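Local coordinates for niemann-Pick type C2 protein (Camponotus japonicus, PDB 3WEB), which binds oleic acid in its immunoglobulin-like beta-sandwich and probably carries such lipids in the chemical communication of worker ants, at residues Glu113-Asn116 with Glu120-Thr123. Sequence-based numbering, arbitrary orientation.
Sequences EFRN and EKIT
F114 meets I122 and T123 together in a classic beta bulge, a worked example of how a beta hairpin absorbs one extra residue. The hairpin, of strands 107-116 and 121-131, belongs to the immunoglobulin-like sandwich of this ML-domain protein. F114 O accepts two bonds, from I122 N at 2.7 Å and from T123 N at 3.2 Å, both donors lying in its carbonyl plane. In return F114 N donates to T123 O, with a weak second bond to T123 OG1. This inner side is tightly packed: CB of F114 sits 3.2 Å from T123 OG1, while its ring runs away from 120-123 to meet Y93 and F42 edge-to-face; the F114 side chain lies about 7 Å from the bound oleic acid. CD1 of I122 lies against the backbone of R115 and N116.

The opposite face, carrying R115 and K121, is more open and held by charge. E113 reaches it with CG beside its own backbone N (chi1 -48°) and divides its carboxylate between two cations. OE1 takes both NE and NH2 of R115, a side-on grip in the guanidinium plane, while OE2 receives K121 NZ at 2.7 Å on its syn side but well out of the carboxylate plane. With E113 cut back to an alanine, R115 NH2 and K121 NZ, 4.4 Å apart, would probably lose the carboxylate that bridges their like charges, and both side chains would be freer to turn.

Near the turn, N116 N donates to E120 O, and the N116 amide grips E120 at two points: OD1 accepts from E120 N, which is tilted from the amide plane, and ND2 donates at 2.9 Å to the anti lone pair of E120 OE1, the amide and carboxylate planes being only 21° apart.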
loop_
_atom_site.group_PDB
_atom_site.type_symbol
_atom_site.label_atom_id
_atom_site.label_comp_id
_atom_site.label_asym_id
_atom_site.label_seq_id
_atom_site.Cartn_x
_atom_site.Cartn_y
_atom_site.Cartn_z
ATOM N N GLU A 113 -4.963 0.381 -0.851
ATOM C CA GLU A 113 -5.624 -0.471 -1.833
ATOM C C GLU A 113 -5.041 -0.331 -3.231
ATOM O O GLU A 113 -4.612 0.748 -3.634
ATOM C CB GLU A 113 -7.125 -0.150 -1.919
ATOM C CG GLU A 113 -7.859 -0.062 -0.589
ATOM C CD GLU A 113 -9.340 0.242 -0.758
ATOM O OE1 GLU A 113 -9.740 0.740 -1.837
ATOM O OE2 GLU A 113 -10.106 -0.020 0.196
ATOM N N PHE A 114 -5.025 -1.440 -3.964
ATOM C CA PHE A 114 -4.825 -1.410 -5.410
ATOM C C PHE A 114 -6.149 -1.810 -6.038
ATOM O O PHE A 114 -6.714 -2.850 -5.695
ATOM C CB PHE A 114 -3.765 -2.431 -5.853
ATOM C CG PHE A 114 -2.341 -1.951 -5.763
ATOM C CD1 PHE A 114 -2.000 -0.761 -5.124
ATOM C CD2 PHE A 114 -1.319 -2.722 -6.314
ATOM C CE1 PHE A 114 -0.678 -0.341 -5.052
ATOM C CE2 PHE A 114 0.007 -2.305 -6.243
ATOM C CZ PHE A 114 0.329 -1.114 -5.611
ATOM N N ARG A 115 -6.641 -0.976 -6.944
ATOM C CA ARG A 115 -7.843 -1.294 -7.697
ATOM C C ARG A 115 -7.524 -1.456 -9.175
ATOM O O ARG A 115 -6.554 -0.875 -9.687
ATOM C CB ARG A 115 -8.895 -0.202 -7.501
ATOM C CG ARG A 115 -9.342 -0.044 -6.059
ATOM C CD ARG A 115 -10.332 1.093 -5.920
ATOM N NE ARG A 115 -10.732 1.296 -4.529
ATOM C CZ ARG A 115 -11.583 2.238 -4.129
ATOM N NH1 ARG A 115 -12.144 3.059 -5.015
ATOM N NH2 ARG A 115 -11.881 2.364 -2.844
ATOM N N ASN A 116 -8.340 -2.239 -9.869
ATOM C CA ASN A 116 -8.213 -2.323 -11.316
ATOM C C ASN A 116 -8.999 -1.202 -11.996
ATOM O O ASN A 116 -9.595 -0.340 -11.332
ATOM C CB ASN A 116 -8.627 -3.702 -11.838
ATOM C CG ASN A 116 -10.110 -3.989 -11.655
ATOM O OD1 ASN A 116 -10.887 -3.122 -11.246
ATOM N ND2 ASN A 116 -10.508 -5.211 -11.967
ATOM N N GLU A 120 -12.510 -2.314 -8.959
ATOM C CA GLU A 120 -12.567 -3.496 -8.094
ATOM C C GLU A 120 -11.254 -3.609 -7.327
ATOM O O GLU A 120 -10.188 -3.356 -7.890
ATOM C CB GLU A 120 -12.778 -4.770 -8.919
ATOM C CG GLU A 120 -13.998 -4.735 -9.832
ATOM C CD GLU A 120 -14.115 -5.970 -10.706
ATOM O OE1 GLU A 120 -13.154 -6.326 -11.414
ATOM O OE2 GLU A 120 -15.196 -6.585 -10.696
ATOM N N LYS A 121 -11.329 -3.997 -6.054
ATOM C CA LYS A 121 -10.124 -4.113 -5.217
ATOM C C LYS A 121 -9.336 -5.387 -5.501
ATOM O O LYS A 121 -9.839 -6.495 -5.293
ATOM C CB LYS A 121 -10.463 -4.017 -3.723
ATOM C CG LYS A 121 -10.978 -2.641 -3.313
ATOM C CD LYS A 121 -11.463 -2.604 -1.875
ATOM C CE LYS A 121 -12.378 -1.403 -1.678
ATOM N NZ LYS A 121 -12.570 -1.060 -0.241
ATOM N N ILE A 122 -8.103 -5.201 -5.974
ATOM C CA ILE A 122 -7.137 -6.293 -6.127
ATOM C C ILE A 122 -6.550 -6.609 -4.758
ATOM O O ILE A 122 -6.445 -7.777 -4.372
ATOM C CB ILE A 122 -5.987 -5.914 -7.087
ATOM C CG1 ILE A 122 -6.538 -5.401 -8.426
ATOM C CG2 ILE A 122 -5.064 -7.110 -7.310
ATOM C CD1 ILE A 122 -5.542 -4.570 -9.212
ATOM N N THR A 123 -6.169 -5.557 -4.031
ATOM C CA THR A 123 -5.635 -5.698 -2.673
ATOM C C THR A 123 -6.204 -4.637 -1.753
ATOM O O THR A 123 -6.518 -3.532 -2.197
ATOM C CB THR A 123 -4.104 -5.535 -2.648
ATOM O OG1 THR A 123 -3.756 -4.247 -3.165
ATOM C CG2 THR A 123 -3.432 -6.612 -3.480
#